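Local atomic coordinates of putative polysaccharide binding proteins (DUF1812) (Bacteroides thetaiotaomicron VPI-5482, PDB entry 3GF8), a protein that is probably a lipid-anchored outer-membrane component of the FimB/Mfa2 family that takes part in assembling or attaching fimbriae, its exact role not being established. Residues 197-202 with 209-214; 150-155 with 265-270; 89-94 with 102-107. All blocks are in the same frame, centred on the assembly; numbering follows the deposited sequence. Where two conformers were deposited one is given.

Interaction 1 (197-202 with 209-214); sequences PYYMEQ and YVDMNT
The carbonyl oxygen Asp-211 O takes two backbone donors from segment 197-202: Tyr-198 N at 2.9 Å and, through a weak bond, Tyr-199 N at 3.4 Å. Two successive residues thus face one, and the strand carries an extra residue at this point. Beyond it the antiparallel pairing is regular: Asp-211 N reaches Tyr-199 O at 2.8 Å, and Glu-201 and Tyr-209 exchange a bond in each direction.

The ring of Tyr-198 lies beneath the same carbonyl, with Asp-211 O 3.5 Å above its plane and displaced toward the rim. Its CG sits between the backbone N and the carbonyl carbon (chi1 61°), and from there the ring runs across the partner strand until its CE2 meets Met-212 C and its far end rests on the CB of Asp-211. The side chain of Asn-213 crosses that of Tyr-198 at about a right angle, while its own polar atoms are bonded to the backbone of Lys-118 and Met-120.

Tyr-199, Glu-201 and Tyr-209 share one face. Tyr-199 OH donates to Glu-201 OE1 at 2.7 Å, on the anti side and 33° out of the carboxylate plane, and Glu-201 CB lies over the ring of Tyr-209, 4.2 Å from its centroid. The two tyrosine rings meet obliquely, their planes 44° apart. On the face of Met-200 and Val-210 the contact is apolar: CG of Pro-197 packs on CB of Val-210 at 3.8 Å, and Met-200 CG on Val-210 CG1. Asp-211 turns its carboxylate to Arg-153 of the neighbouring strand in a salt bridge. Strands 199-201 and 209-214 form a beta hairpin, and the doubled residues opposite Asp-211 make a classic beta bulge.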
loop_
_atom_site.group_PDB
_atom_site.type_symbol
_atom_site.label_atom_id
_atom_site.label_comp_id
_atom_site.label_asym_id
_atom_site.label_seq_id
_atom_site.Cartn_x
_atom_site.Cartn_y
_atom_site.Cartn_z
ATOM N N PRO A 197 15.633 -2.171 2.503
ATOM C CA PRO A 197 15.763 -0.823 1.940
ATOM C C PRO A 197 16.036 -0.773 0.450
ATOM O O PRO A 197 16.817 -1.562 -0.062
ATOM C CB PRO A 197 16.925 -0.230 2.717
ATOM C CG PRO A 197 16.830 -0.919 4.072
ATOM C CD PRO A 197 16.422 -2.326 3.742
ATOM N N TYR A 198 15.371 0.140 -0.241
ATOM C CA TYR A 198 15.751 0.447 -1.596
ATOM C C TYR A 198 16.675 1.656 -1.642
ATOM O O TYR A 198 17.300 1.914 -2.661
ATOM C CB TYR A 198 14.516 0.579 -2.513
ATOM C CG TYR A 198 13.551 1.667 -2.122
ATOM C CD1 TYR A 198 13.828 2.987 -2.429
ATOM C CD2 TYR A 198 12.378 1.380 -1.431
ATOM C CE1 TYR A 198 12.966 4.010 -2.063
ATOM C CE2 TYR A 198 11.510 2.383 -1.071
ATOM C CZ TYR A 198 11.804 3.706 -1.403
ATOM O OH TYR A 198 10.982 4.752 -1.033
ATOM N N TYR A 199 16.779 2.398 -0.544
ATOM C CA TYR A 199 17.708 3.547 -0.481
ATOM C C TYR A 199 18.126 3.771 0.941
ATOM O O TYR A 199 17.352 3.539 1.848
ATOM C CB TYR A 199 17.057 4.798 -1.014
ATOM C CG TYR A 199 17.909 6.012 -0.899
ATOM C CD1 TYR A 199 18.862 6.300 -1.857
ATOM C CD2 TYR A 199 17.731 6.913 0.150
ATOM C CE1 TYR A 199 19.642 7.382 -1.748
ATOM C CE2 TYR A 199 18.494 8.025 0.250
ATOM C CZ TYR A 199 19.454 8.246 -0.716
ATOM O OH TYR A 199 20.234 9.330 -0.649
HETATM N N MSE A 200 19.371 4.174 1.122
HETATM C CA MSE A 200 19.947 4.359 2.437
HETATM C C MSE A 200 20.791 5.611 2.334
HETATM O O MSE A 200 21.378 5.875 1.286
HETATM C CB MSE A 200 20.799 3.141 2.824
HETATM C CG MSE A 200 19.996 1.842 3.015
HETATM SE SE MSE A 200 21.066 0.208 2.969
HETATM C CE MSE A 200 21.974 0.644 1.277
ATOM N N GLU A 201 20.841 6.366 3.404
ATOM C CA GLU A 201 21.609 7.580 3.408
ATOM C C GLU A 201 22.138 7.806 4.812
ATOM O O GLU A 201 21.360 7.870 5.724
ATOM C CB GLU A 201 20.691 8.718 3.011
ATOM C CG GLU A 201 21.222 10.049 3.468
ATOM C CD GLU A 201 20.906 11.177 2.535
ATOM O OE1 GLU A 201 20.210 10.992 1.498
ATOM O OE2 GLU A 201 21.393 12.271 2.856
ATOM N N GLN A 202 23.447 7.925 4.996
ATOM C CA GLN A 202 23.991 8.373 6.296
ATOM C C GLN A 202 24.903 9.624 6.206
ATOM O O GLN A 202 25.824 9.764 7.011
ATOM C CB GLN A 202 24.694 7.214 7.028
ATOM C CG GLN A 202 25.211 7.603 8.432
ATOM C CD GLN A 202 25.139 6.495 9.464
ATOM O OE1 GLN A 202 24.841 6.748 10.638
ATOM N NE2 GLN A 202 25.415 5.270 9.044
ATOM N N TYR A 209 19.008 7.869 7.274
ATOM C CA TYR A 209 17.775 7.118 7.223
ATOM C C TYR A 209 17.824 5.970 6.183
ATOM O O TYR A 209 18.702 5.947 5.352
ATOM C CB TYR A 209 16.639 8.092 6.924
ATOM C CG TYR A 209 16.714 8.781 5.563
ATOM C CD1 TYR A 209 16.178 8.180 4.422
ATOM C CD2 TYR A 209 17.291 10.037 5.423
ATOM C CE1 TYR A 209 16.234 8.807 3.175
ATOM C CE2 TYR A 209 17.353 10.675 4.174
ATOM C CZ TYR A 209 16.818 10.053 3.067
ATOM O OH TYR A 209 16.855 10.669 1.859
ATOM N N VAL A 210 16.875 5.035 6.240
ATOM C CA VAL A 210 16.649 4.053 5.163
ATOM C C VAL A 210 15.250 4.230 4.625
ATOM O O VAL A 210 14.314 4.461 5.398
ATOM C CB VAL A 210 16.795 2.582 5.660
ATOM C CG1 VAL A 210 18.229 2.273 6.076
ATOM C CG2 VAL A 210 15.906 2.300 6.795
ATOM N N ASP A 211 15.081 4.135 3.310
ATOM C CA ASP A 211 13.752 4.146 2.731
ATOM C C ASP A 211 13.406 2.766 2.302
ATOM O O ASP A 211 14.167 2.127 1.561
ATOM C CB ASP A 211 13.638 5.028 1.494
ATOM C CG ASP A 211 13.648 6.511 1.814
ATOM O OD1 ASP A 211 13.436 6.863 2.986
ATOM O OD2 ASP A 211 13.872 7.327 0.873
HETATM N N MSE A 212 12.222 2.343 2.727
HETATM C CA MSE A 212 11.664 1.023 2.447
HETATM C C MSE A 212 10.256 1.159 1.934
HETATM O O MSE A 212 9.615 2.193 2.139
HETATM C CB MSE A 212 11.594 0.258 3.762
HETATM C CG MSE A 212 12.940 0.304 4.507
HETATM SE SE MSE A 212 13.008 -0.798 6.108
HETATM C CE MSE A 212 12.999 -2.459 5.348
ATOM N N ASN A 213 9.733 0.103 1.328
ATOM C CA ASN A 213 8.289 0.025 1.086
ATOM C C ASN A 213 7.683 -1.369 1.272
ATOM O O ASN A 213 8.358 -2.365 1.191
ATOM C CB ASN A 213 7.848 0.660 -0.260
ATOM C CG ASN A 213 8.479 0.041 -1.513
ATOM O OD1 ASN A 213 8.192 0.501 -2.636
ATOM N ND2 ASN A 213 9.350 -0.930 -1.352
ATOM N N THR A 214 6.392 -1.427 1.537
ATOM C CA THR A 214 5.762 -2.723 1.647
ATOM C C THR A 214 4.376 -2.668 1.037
ATOM O O THR A 214 3.934 -1.628 0.565
ATOM C CB THR A 214 5.700 -3.208 3.127
ATOM O OG1 THR A 214 5.265 -4.570 3.155
ATOM C CG2 THR A 214 4.759 -2.305 3.969
#

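Interaction 2 (150-155 with 265-270); sequences KIVRFG and SNYHII. With EDO (1,2-ethanediol), chain B.
Arg-153 and His-268 cross obliquely on one face of a parallel strand pair, in which 150-155 runs beside 266-270 at 15°. The CD of Arg-153 stands over the centre of the imidazole, 4.0 Å from its centroid, a CH-pi contact. With CG anti to the backbone N (chi1 172°), the arginine begins its course over the ring through CG; its guanidinium plane is turned 62° from the imidazole and its NE goes on to a salt bridge with Asp-211.

Ile-151 and Asn-266 lie side by side on this face, pointing the same way. A 1,2-ethanediol, probably from the crystallisation liquor, sits against them and accepts a bond from Asn-266 ND2 to its O1 at 2.6 Å.

The other face is buried. Phe-154 and Ile-269 run alongside each other, and Ile-269 CD1 meets the ring edge at CE1, 3.8 Å away; Leu-241 and Leu-245 of helix 241-246 pack against this side. Between the faces, five backbone bonds zip the strands together from Ile-151 N to Gly-155 N. At the start of the pair Lys-150 bends at chi2, and its NZ, also bonded to several backbone carbonyls, donates to Ser-265 OG at 2.6 Å.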
loop_
_atom_site.group_PDB
_atom_site.type_symbol
_atom_site.label_atom_id
_atom_site.label_comp_id
_atom_site.label_asym_id
_atom_site.label_seq_id
_atom_site.Cartn_x
_atom_site.Cartn_y
_atom_site.Cartn_z
ATOM N N LYS A 150 2.931 1.078 0.647
ATOM C CA LYS A 150 3.231 1.957 1.763
ATOM C C LYS A 150 4.751 2.237 1.818
ATOM O O LYS A 150 5.587 1.321 1.829
ATOM C CB LYS A 150 2.724 1.308 3.054
ATOM C CG LYS A 150 1.261 0.940 3.013
ATOM C CD LYS A 150 0.330 2.194 2.983
ATOM C CE LYS A 150 -1.030 1.889 2.372
ATOM N NZ LYS A 150 -2.020 3.027 2.533
ATOM N N ILE A 151 5.100 3.508 1.844
ATOM C CA ILE A 151 6.478 3.915 1.845
ATOM C C ILE A 151 6.791 4.360 3.266
ATOM O O ILE A 151 5.982 5.040 3.910
ATOM C CB ILE A 151 6.706 5.000 0.800
ATOM C CG1 ILE A 151 6.475 4.383 -0.600
ATOM C CG2 ILE A 151 8.114 5.570 0.941
ATOM C CD1 ILE A 151 6.665 5.299 -1.729
ATOM N N VAL A 152 7.931 3.929 3.783
ATOM C CA VAL A 152 8.319 4.287 5.153
ATOM C C VAL A 152 9.778 4.708 5.166
ATOM O O VAL A 152 10.624 4.027 4.585
ATOM C CB VAL A 152 8.098 3.158 6.174
ATOM C CG1 VAL A 152 6.808 2.440 5.930
ATOM C CG2 VAL A 152 9.211 2.197 6.127
ATOM N N ARG A 153 10.056 5.856 5.782
ATOM C CA ARG A 153 11.414 6.307 6.006
ATOM C C ARG A 153 11.725 6.127 7.478
ATOM O O ARG A 153 11.079 6.748 8.333
ATOM C CB ARG A 153 11.558 7.760 5.632
ATOM C CG ARG A 153 12.925 8.326 6.040
ATOM C CD ARG A 153 13.207 9.655 5.359
ATOM N NE ARG A 153 13.064 9.510 3.922
ATOM C CZ ARG A 153 13.375 10.443 3.043
ATOM N NH1 ARG A 153 13.887 11.604 3.439
ATOM N NH2 ARG A 153 13.193 10.196 1.755
ATOM N N PHE A 154 12.685 5.256 7.786
ATOM C CA PHE A 154 13.065 5.012 9.163
ATOM C C PHE A 154 14.391 5.675 9.511
ATOM O O PHE A 154 15.348 5.587 8.764
ATOM C CB PHE A 154 13.179 3.537 9.462
ATOM C CG PHE A 154 11.882 2.787 9.430
ATOM C CD1 PHE A 154 10.830 3.159 10.228
ATOM C CD2 PHE A 154 11.739 1.657 8.659
ATOM C CE1 PHE A 154 9.656 2.432 10.236
ATOM C CE2 PHE A 154 10.554 0.921 8.673
ATOM C CZ PHE A 154 9.527 1.311 9.459
ATOM N N GLY A 155 14.409 6.347 10.661
ATOM C CA GLY A 155 15.618 6.848 11.288
ATOM C C GLY A 155 15.797 6.207 12.654
ATOM O O GLY A 155 14.829 5.896 13.360
ATOM N N SER A 265 -0.039 6.780 3.431
ATOM C CA SER A 265 0.904 5.876 2.778
ATOM C C SER A 265 2.358 6.312 2.826
ATOM O O SER A 265 3.225 5.641 2.248
ATOM C CB SER A 265 0.454 5.595 1.330
ATOM O OG SER A 265 -0.848 5.037 1.328
ATOM N N ASN A 266 2.634 7.441 3.473
ATOM C CA ASN A 266 4.000 7.824 3.757
ATOM C C ASN A 266 4.205 7.995 5.230
ATOM O O ASN A 266 3.567 8.843 5.849
ATOM C CB ASN A 266 4.347 9.134 3.089
ATOM C CG ASN A 266 4.209 9.062 1.625
ATOM O OD1 ASN A 266 3.196 9.474 1.072
ATOM N ND2 ASN A 266 5.210 8.493 0.970
ATOM N N TYR A 267 5.139 7.231 5.775
ATOM C CA TYR A 267 5.389 7.213 7.195
ATOM C C TYR A 267 6.845 7.513 7.434
ATOM O O TYR A 267 7.710 6.744 7.044
ATOM C CB TYR A 267 5.062 5.840 7.741
ATOM C CG TYR A 267 3.617 5.422 7.616
ATOM C CD1 TYR A 267 3.145 4.839 6.470
ATOM C CD2 TYR A 267 2.738 5.575 8.679
ATOM C CE1 TYR A 267 1.833 4.440 6.364
ATOM C CE2 TYR A 267 1.416 5.175 8.576
ATOM C CZ TYR A 267 0.977 4.617 7.416
ATOM O OH TYR A 267 -0.321 4.208 7.316
ATOM N N HIS A 268 7.134 8.647 8.043
ATOM C CA HIS A 268 8.487 8.946 8.421
ATOM C C HIS A 268 8.567 8.795 9.912
ATOM O O HIS A 268 8.009 9.609 10.647
ATOM C CB HIS A 268 8.861 10.364 8.036
ATOM C CG HIS A 268 10.279 10.707 8.368
ATOM N ND1 HIS A 268 10.854 11.906 8.024
ATOM C CD2 HIS A 268 11.247 9.996 8.994
ATOM C CE1 HIS A 268 12.106 11.936 8.444
ATOM N NE2 HIS A 268 12.371 10.789 9.039
ATOM N N ILE A 269 9.259 7.747 10.341
ATOM C CA ILE A 269 9.369 7.367 11.728
ATOM C C ILE A 269 10.809 7.439 12.176
ATOM O O ILE A 269 11.684 6.761 11.604
ATOM C CB ILE A 269 8.846 5.938 11.937
ATOM C CG1 ILE A 269 7.464 5.779 11.261
ATOM C CG2 ILE A 269 8.866 5.586 13.440
ATOM C CD1 ILE A 269 6.766 4.475 11.592
ATOM N N ILE A 270 11.071 8.282 13.172
ATOM C CA ILE A 270 12.311 8.216 13.926
ATOM C C ILE A 270 12.115 7.388 15.210
ATOM O O ILE A 270 11.225 7.680 16.006
ATOM C CB ILE A 270 12.829 9.582 14.362
ATOM C CG1 ILE A 270 12.784 10.607 13.225
ATOM C CG2 ILE A 270 14.260 9.442 14.786
ATOM C CD1 ILE A 270 13.545 10.189 12.018
HETATM C C1 EDO B . 8.085 8.971 3.524
HETATM O O1 EDO B . 7.466 8.770 2.240
HETATM C C2 EDO B . 9.166 10.043 3.395
HETATM O O2 EDO B . 9.026 11.082 4.381
#

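Interaction 3 (89-94 with 102-107); sequences YDITSL and TDLKLK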
loop_
_atom_site.group_PDB
_atom_site.type_symbol
_atom_site.label_atom_id
_atom_site.label_comp_id
_atom_site.label_asym_id
_atom_site.label_seq_id
_atom_site.Cartn_x
_atom_site.Cartn_y
_atom_site.Cartn_z
ATOM N N TYR A 89 4.063 -6.519 -10.476
ATOM C CA TYR A 89 2.961 -7.358 -10.080
ATOM C C TYR A 89 2.543 -8.271 -11.213
ATOM O O TYR A 89 2.552 -7.852 -12.357
ATOM C CB TYR A 89 1.787 -6.470 -9.697
ATOM C CG TYR A 89 2.172 -5.303 -8.843
ATOM C CD1 TYR A 89 2.412 -5.477 -7.498
ATOM C CD2 TYR A 89 2.290 -4.025 -9.363
ATOM C CE1 TYR A 89 2.761 -4.428 -6.672
ATOM C CE2 TYR A 89 2.626 -2.952 -8.532
ATOM C CZ TYR A 89 2.859 -3.165 -7.180
ATOM O OH TYR A 89 3.229 -2.137 -6.298
ATOM N N ASP A 90 2.182 -9.511 -10.869
ATOM C CA ASP A 90 1.412 -10.382 -11.768
ATOM C C ASP A 90 -0.019 -10.380 -11.346
ATOM O O ASP A 90 -0.323 -10.702 -10.190
ATOM C CB ASP A 90 1.916 -11.833 -11.730
ATOM C CG ASP A 90 3.322 -11.970 -12.312
ATOM O OD1 ASP A 90 3.585 -11.460 -13.438
ATOM O OD2 ASP A 90 4.168 -12.562 -11.622
ATOM N N ILE A 91 -0.895 -10.052 -12.284
ATOM C CA ILE A 91 -2.329 -10.135 -12.067
ATOM C C ILE A 91 -2.782 -11.321 -12.905
ATOM O O ILE A 91 -2.451 -11.408 -14.077
ATOM C CB ILE A 91 -3.056 -8.850 -12.518
ATOM C CG1 ILE A 91 -2.467 -7.607 -11.798
ATOM C CG2 ILE A 91 -4.570 -8.985 -12.273
ATOM C CD1 ILE A 91 -2.864 -6.196 -12.436
ATOM N N THR A 92 -3.514 -12.252 -12.314
ATOM C CA THR A 92 -3.988 -13.424 -13.058
ATOM C C THR A 92 -4.760 -12.996 -14.320
ATOM O O THR A 92 -5.452 -11.957 -14.327
ATOM C CB THR A 92 -4.864 -14.326 -12.169
ATOM O OG1 THR A 92 -5.841 -13.536 -11.538
ATOM C CG2 THR A 92 -4.050 -14.985 -11.032
ATOM N N SER A 93 -4.621 -13.774 -15.387
ATOM C CA SER A 93 -5.412 -13.564 -16.616
ATOM C C SER A 93 -6.620 -14.419 -16.662
ATOM O O SER A 93 -6.544 -15.655 -16.544
ATOM C CB SER A 93 -4.631 -13.889 -17.878
ATOM O OG SER A 93 -3.427 -13.235 -17.812
ATOM N N LEU A 94 -7.727 -13.752 -16.917
ATOM C CA LEU A 94 -9.045 -14.353 -16.807
ATOM C C LEU A 94 -9.562 -14.714 -18.195
ATOM O O LEU A 94 -9.151 -14.150 -19.212
ATOM C CB LEU A 94 -9.996 -13.367 -16.103
ATOM C CG LEU A 94 -9.708 -13.030 -14.626
ATOM C CD1 LEU A 94 -10.919 -12.343 -14.016
ATOM C CD2 LEU A 94 -9.284 -14.204 -13.739
ATOM N N THR A 102 -13.360 -14.277 -7.974
ATOM C CA THR A 102 -12.453 -14.926 -7.040
ATOM C C THR A 102 -11.211 -15.451 -7.750
ATOM O O THR A 102 -10.215 -15.736 -7.088
ATOM C CB THR A 102 -13.157 -16.043 -6.254
ATOM O OG1 THR A 102 -13.563 -17.094 -7.151
ATOM C CG2 THR A 102 -14.417 -15.495 -5.491
ATOM N N ASP A 103 -11.249 -15.580 -9.085
ATOM C CA ASP A 103 -10.054 -15.951 -9.859
ATOM C C ASP A 103 -9.011 -14.842 -9.987
ATOM O O ASP A 103 -7.864 -15.109 -10.396
ATOM C CB ASP A 103 -10.421 -16.365 -11.288
ATOM C CG ASP A 103 -11.194 -17.675 -11.344
ATOM O OD1 ASP A 103 -10.928 -18.558 -10.516
ATOM O OD2 ASP A 103 -12.078 -17.819 -12.214
ATOM N N LEU A 104 -9.432 -13.601 -9.744
ATOM C CA LEU A 104 -8.585 -12.422 -9.959
ATOM C C LEU A 104 -7.702 -12.195 -8.729
ATOM O O LEU A 104 -8.208 -11.971 -7.618
ATOM C CB LEU A 104 -9.432 -11.163 -10.213
ATOM C CG LEU A 104 -8.650 -9.922 -10.653
ATOM C CD1 LEU A 104 -7.976 -10.244 -11.929
ATOM C CD2 LEU A 104 -9.525 -8.689 -10.830
ATOM N N LYS A 105 -6.389 -12.277 -8.927
ATOM C CA LYS A 105 -5.463 -12.140 -7.819
ATOM C C LYS A 105 -4.267 -11.366 -8.319
ATOM O O LYS A 105 -3.905 -11.488 -9.466
ATOM C CB LYS A 105 -5.026 -13.509 -7.350
ATOM C CG LYS A 105 -6.184 -14.445 -7.039
ATOM C CD LYS A 105 -5.693 -15.772 -6.545
ATOM C CE LYS A 105 -6.854 -16.585 -6.056
ATOM N NZ LYS A 105 -6.483 -17.980 -6.025
ATOM N N LEU A 106 -3.651 -10.593 -7.436
ATOM C CA LEU A 106 -2.495 -9.791 -7.765
ATOM C C LEU A 106 -1.407 -10.283 -6.826
ATOM O O LEU A 106 -1.626 -10.438 -5.617
ATOM C CB LEU A 106 -2.812 -8.323 -7.583
ATOM C CG LEU A 106 -1.722 -7.269 -7.897
ATOM C CD1 LEU A 106 -2.319 -5.958 -8.350
ATOM C CD2 LEU A 106 -0.866 -7.034 -6.704
ATOM N N LYS A 107 -0.247 -10.591 -7.385
ATOM C CA LYS A 107 0.854 -11.066 -6.563
ATOM C C LYS A 107 2.095 -10.223 -6.820
ATOM O O LYS A 107 2.476 -10.004 -7.963
ATOM C CB LYS A 107 1.107 -12.551 -6.810
ATOM C CG LYS A 107 2.222 -13.082 -5.959
ATOM C CD LYS A 107 2.558 -14.520 -6.257
ATOM C CE LYS A 107 1.848 -15.461 -5.286
ATOM N NZ LYS A 107 2.110 -16.890 -5.594
#
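Asp-90 and Ile-91 pair with Lys-107 and Leu-106 at the antiparallel edge of a small three-stranded sheet, in which strand 105-108 is the middle strand and 180-182 the other outer one.

Three backbone hydrogen bonds join the two segments. Asp-90 and Lys-107 form a hydrogen-bonded pair, Lys-107 N reaching Asp-90 O at 2.8 Å and Asp-90 N returning to Lys-107 O. Thr-92 N then donates to Lys-105 O, while Ile-91 and Leu-106 between them are a non-hydrogen-bonded pair. Here the CA of Ile-91 approaches Lys-105 O at 3.3 Å as a CA-H...O contact.

The apolar side chains gather on the face of Ile-91 and Leu-106. Ile-91 uses two branches: CG1 goes to Leu-106 CD1, and CG2 to Leu-104 CD1 at 3.6 Å, with the isoleucine and Leu-104 side by side and pointing the same way. Leu-106 lends its other methyl, CD2, to CD1 of Tyr-89 at 3.7 Å. The tyrosine meets that leucine at a slant and gives its hydroxyl to Glu-121 O. Tyr-42 of strand 38-44 and Trp-82 of strand 75-83 lie against this layer, which therefore seats the small sheet on the neighbouring strands. Past the strand end, Leu-94 crosses Leu-104 at about a right angle and puts CD2 on Asp-103 CB at 3.5 Å. Asp-103 itself holds Thr-100 N through OD2.

A side-chain hydroxyl carries the pairing on where the strand 89-91 ends. Thr-92 OG1 sits between its own backbone N and carbonyl carbon (chi1 50°). It is gripped by two bonds of opposite sense: it accepts from Lys-105 N at 3.0 Å, and it donates its proton to Asp-103 O at 2.8 Å.

Overall arrangement
Interactions 1 and 2 belong together: strands 209-214 and 139-158 are neighbours, joined by backbone bonds of Val-210 with Phe-154 and Met-212 with Val-152, and interaction 1 is nested in the chain loop that interaction 2 closes. Tyr-209 adds a cation-pi contact to Arg-153. Interaction 3 stands apart, its centre about 28 Å from that of interaction 2 and across the chain's centre. Interaction 2 lies nearest that centre, with 7 of 12 touching residues buried, against 4 of 10 in interaction 1 and 3 of 10 in interaction 3. The hairpin mixes a bulge with tyrosines, the parallel pair has one buried apolar face, and interaction 3 relies on aliphatic packing of Ile-91 and the leucines and a threonine hydroxyl.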